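Local coordinates for Ras GTPase-activating-like protein IQGAP2 (Homo sapiens, PDB 5CJP) that probably serves as a scaffold whose domain related to Ras GTPase activators binds GTP-loaded Rho-family GTPases rather than speeding their hydrolysis, at residues F33-M44 with G89-V97. Sequence-based numbering, arbitrary orientation.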
loop_
_atom_site.group_PDB
_atom_site.type_symbol
_atom_site.label_atom_id
_atom_site.label_comp_id
_atom_site.label_asym_id
_atom_site.label_seq_id
_atom_site.Cartn_x
_atom_site.Cartn_y
_atom_site.Cartn_z
ATOM N N PHE E 33 26.057 6.343 -9.720
ATOM C CA PHE E 33 27.495 6.080 -9.554
ATOM C C PHE E 33 28.372 7.308 -9.778
ATOM O O PHE E 33 29.351 7.509 -9.064
ATOM C CB PHE E 33 28.002 4.964 -10.487
ATOM C CG PHE E 33 27.312 3.658 -10.304
ATOM C CD1 PHE E 33 26.978 3.198 -9.034
ATOM C CD2 PHE E 33 26.957 2.892 -11.402
ATOM C CE1 PHE E 33 26.296 2.006 -8.872
ATOM C CE2 PHE E 33 26.269 1.687 -11.246
ATOM C CZ PHE E 33 25.938 1.248 -9.985
ATOM N N GLN E 34 28.028 8.147 -10.744
ATOM C CA GLN E 34 28.870 9.313 -10.994
ATOM C C GLN E 34 28.616 10.584 -10.155
ATOM O O GLN E 34 29.338 11.565 -10.297
ATOM C CB GLN E 34 28.864 9.654 -12.491
ATOM C CG GLN E 34 27.548 10.202 -12.991
ATOM C CD GLN E 34 27.506 10.362 -14.503
ATOM O OE1 GLN E 34 26.964 11.340 -15.006
ATOM N NE2 GLN E 34 28.058 9.389 -15.231
ATOM N N MET E 35 27.613 10.573 -9.285
ATOM C CA MET E 35 27.319 11.728 -8.426
ATOM C C MET E 35 28.344 11.794 -7.301
ATOM O O MET E 35 28.981 10.793 -6.983
ATOM C CB MET E 35 25.955 11.575 -7.754
ATOM C CG MET E 35 24.745 11.756 -8.628
ATOM S SD MET E 35 23.254 11.255 -7.711
ATOM C CE MET E 35 23.625 11.884 -6.120
ATOM N N PRO E 36 28.529 12.974 -6.686
ATOM C CA PRO E 36 29.511 12.979 -5.594
ATOM C C PRO E 36 28.933 11.979 -4.594
ATOM O O PRO E 36 27.714 11.899 -4.434
ATOM C CB PRO E 36 29.460 14.417 -5.089
ATOM C CG PRO E 36 29.075 15.196 -6.335
ATOM C CD PRO E 36 27.991 14.327 -6.923
ATOM N N GLN E 37 29.796 11.214 -3.938
ATOM C CA GLN E 37 29.362 10.181 -3.000
ATOM C C GLN E 37 28.388 10.558 -1.888
ATOM O O GLN E 37 27.460 9.810 -1.607
ATOM C CB GLN E 37 30.585 9.501 -2.395
ATOM C CG GLN E 37 31.567 9.049 -3.443
ATOM C CD GLN E 37 32.568 8.063 -2.912
ATOM O OE1 GLN E 37 33.198 8.295 -1.877
ATOM N NE2 GLN E 37 32.731 6.948 -3.621
ATOM N N ASN E 38 28.581 11.701 -1.247
ATOM C CA ASN E 38 27.682 12.093 -0.165
ATOM C C ASN E 38 26.269 12.289 -0.674
ATOM O O ASN E 38 25.305 12.092 0.061
ATOM C CB ASN E 38 28.162 13.385 0.491
ATOM C CG ASN E 38 29.543 13.254 1.088
ATOM O OD1 ASN E 38 30.517 12.992 0.379
ATOM N ND2 ASN E 38 29.638 13.430 2.397
ATOM N N LYS E 39 26.160 12.665 -1.942
ATOM C CA LYS E 39 24.869 12.921 -2.569
ATOM C C LYS E 39 24.109 11.695 -3.079
ATOM O O LYS E 39 22.890 11.747 -3.251
ATOM C CB LYS E 39 25.056 13.917 -3.717
ATOM C CG LYS E 39 25.341 15.342 -3.256
ATOM C CD LYS E 39 24.177 15.865 -2.411
ATOM C CE LYS E 39 24.209 17.378 -2.223
ATOM N NZ LYS E 39 25.344 17.810 -1.370
ATOM N N SER E 40 24.818 10.594 -3.315
ATOM C CA SER E 40 24.175 9.392 -3.829
ATOM C C SER E 40 23.449 8.595 -2.755
ATOM O O SER E 40 22.685 7.684 -3.056
ATOM C CB SER E 40 25.211 8.494 -4.509
ATOM O OG SER E 40 26.087 7.916 -3.551
ATOM N N THR E 41 23.684 8.948 -1.501
ATOM C CA THR E 41 23.074 8.240 -0.379
ATOM C C THR E 41 21.550 8.342 -0.311
ATOM O O THR E 41 20.883 7.415 0.146
ATOM C CB THR E 41 23.654 8.758 0.951
ATOM O OG1 THR E 41 25.081 8.623 0.925
ATOM C CG2 THR E 41 23.079 7.974 2.136
ATOM N N LYS E 42 21.007 9.460 -0.776
ATOM C CA LYS E 42 19.567 9.696 -0.733
ATOM C C LYS E 42 18.767 9.023 -1.841
ATOM O O LYS E 42 17.541 9.163 -1.908
ATOM C CB LYS E 42 19.289 11.200 -0.742
ATOM C CG LYS E 42 19.830 11.891 -1.967
ATOM C CD LYS E 42 19.885 13.378 -1.772
ATOM C CE LYS E 42 20.566 14.035 -2.944
ATOM N NZ LYS E 42 20.922 15.445 -2.634
ATOM N N PHE E 43 19.455 8.301 -2.714
ATOM C CA PHE E 43 18.770 7.601 -3.789
ATOM C C PHE E 43 18.984 6.098 -3.681
ATOM O O PHE E 43 18.264 5.331 -4.297
ATOM C CB PHE E 43 19.281 8.070 -5.152
ATOM C CG PHE E 43 18.897 9.468 -5.490
ATOM C CD1 PHE E 43 17.555 9.829 -5.607
ATOM C CD2 PHE E 43 19.875 10.447 -5.650
ATOM C CE1 PHE E 43 17.196 11.138 -5.873
ATOM C CE2 PHE E 43 19.520 11.761 -5.916
ATOM C CZ PHE E 43 18.176 12.106 -6.026
ATOM N N MET E 44 19.967 5.690 -2.895
ATOM C CA MET E 44 20.304 4.279 -2.748
ATOM C C MET E 44 19.114 3.354 -2.454
ATOM O O MET E 44 18.810 2.449 -3.233
ATOM C CB MET E 44 21.389 4.126 -1.671
ATOM C CG MET E 44 22.316 2.920 -1.847
ATOM S SD MET E 44 23.105 2.811 -3.485
ATOM C CE MET E 44 24.024 4.344 -3.526
ATOM N N GLY E 89 38.467 4.311 -1.201
ATOM C CA GLY E 89 37.628 5.185 -1.995
ATOM C C GLY E 89 36.137 4.984 -1.828
ATOM O O GLY E 89 35.358 5.742 -2.395
ATOM N N ASN E 90 35.739 3.958 -1.077
ATOM C CA ASN E 90 34.325 3.677 -0.826
ATOM C C ASN E 90 33.469 3.893 -2.081
ATOM O O ASN E 90 32.507 4.662 -2.056
ATOM C CB ASN E 90 33.838 4.579 0.311
ATOM C CG ASN E 90 32.379 4.343 0.677
ATOM O OD1 ASN E 90 31.631 5.293 0.928
ATOM N ND2 ASN E 90 31.972 3.081 0.725
ATOM N N PRO E 91 33.797 3.191 -3.184
ATOM C CA PRO E 91 33.085 3.290 -4.465
ATOM C C PRO E 91 31.604 3.017 -4.299
ATOM O O PRO E 91 31.226 2.038 -3.672
ATOM C CB PRO E 91 33.795 2.251 -5.327
ATOM C CG PRO E 91 34.149 1.203 -4.335
ATOM C CD PRO E 91 34.681 2.014 -3.179
ATOM N N THR E 92 30.757 3.868 -4.862
ATOM C CA THR E 92 29.329 3.672 -4.673
ATOM C C THR E 92 28.780 2.447 -5.381
ATOM O O THR E 92 27.744 1.917 -4.991
ATOM C CB THR E 92 28.538 4.969 -5.013
ATOM O OG1 THR E 92 27.436 4.667 -5.871
ATOM C CG2 THR E 92 29.430 5.985 -5.635
ATOM N N VAL E 93 29.494 1.962 -6.387
ATOM C CA VAL E 93 29.052 0.767 -7.090
ATOM C C VAL E 93 29.140 -0.421 -6.147
ATOM O O VAL E 93 28.331 -1.324 -6.210
ATOM C CB VAL E 93 29.945 0.425 -8.296
ATOM C CG1 VAL E 93 29.353 -0.750 -9.060
ATOM C CG2 VAL E 93 30.089 1.627 -9.182
ATOM N N ILE E 94 30.147 -0.418 -5.286
ATOM C CA ILE E 94 30.307 -1.511 -4.345
ATOM C C ILE E 94 29.224 -1.435 -3.274
ATOM O O ILE E 94 28.717 -2.453 -2.804
ATOM C CB ILE E 94 31.699 -1.467 -3.725
ATOM C CG1 ILE E 94 32.726 -1.885 -4.791
ATOM C CG2 ILE E 94 31.775 -2.382 -2.502
ATOM C CD1 ILE E 94 32.520 -3.254 -5.253
ATOM N N LYS E 95 28.841 -0.221 -2.914
ATOM C CA LYS E 95 27.803 -0.006 -1.909
ATOM C C LYS E 95 26.487 -0.575 -2.428
ATOM O O LYS E 95 25.724 -1.207 -1.692
ATOM C CB LYS E 95 27.646 1.495 -1.647
ATOM C CG LYS E 95 26.935 1.850 -0.361
ATOM C CD LYS E 95 26.917 3.350 -0.166
ATOM C CE LYS E 95 28.338 3.934 -0.215
ATOM N NZ LYS E 95 28.392 5.445 -0.377
ATOM N N MET E 96 26.229 -0.366 -3.710
ATOM C CA MET E 96 24.997 -0.843 -4.314
ATOM C C MET E 96 25.055 -2.347 -4.520
ATOM O O MET E 96 24.066 -3.062 -4.306
ATOM C CB MET E 96 24.765 -0.132 -5.642
ATOM C CG MET E 96 23.461 -0.504 -6.317
ATOM S SD MET E 96 23.034 0.737 -7.544
ATOM C CE MET E 96 22.723 -0.290 -8.837
ATOM N N VAL E 97 26.222 -2.829 -4.931
ATOM C CA VAL E 97 26.403 -4.249 -5.153
ATOM C C VAL E 97 26.114 -4.986 -3.870
ATOM O O VAL E 97 25.445 -6.013 -3.888
ATOM C CB VAL E 97 27.841 -4.578 -5.604
ATOM C CG1 VAL E 97 28.144 -6.070 -5.374
ATOM C CG2 VAL E 97 27.996 -4.227 -7.072
#
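Thr92 and Phe33 meet in a contact where one side chain of one segment fits among four of the other. The Thr92 side chain is a knob in a hole formed by Phe33, Gln37, Ser40 and Met44; its OG1 lies at the edge of the Phe33 ring, 3.5 Å from CD1. Over one face of that ring stands CG2 of Val93, a CH-pi contact 3.7 Å from the centroid. Met96 SD approaches the same ring obliquely in a Met-aromatic contact, 3.7 Å from Phe33 CE1, and Met44 SD rests on Met96 CB. In Met96, CG is set opposite the backbone N (chi1 -177°), and the bend at chi3 brings SD and CE to the ring; Ile48 and Leu51 of helix 37-54 also pack on it. This knob-into-hole packing joins the turn from helix 25-34 into helix 37-54 to the start of helix 92-102, which lies in the largely helical GAP-related region; the short segments 37-44 and 92-97 run roughly parallel, crossing at -22° with axes 11.4 Å apart. Thr92, Val93, Met96 and Met44 are buried, whereas the polar end, with Gln37, Gly89 and Asn90, is partly exposed. There the extended Gln37 side chain reaches the loop before helix 92-102, and its NE2 donates to Gly89 O at 3.1 Å, with the acceptor close to the amide plane. Were Gln37 replaced by an alanine, Gly89 O would probably lose this donor and Thr92 CG2 a neighbour.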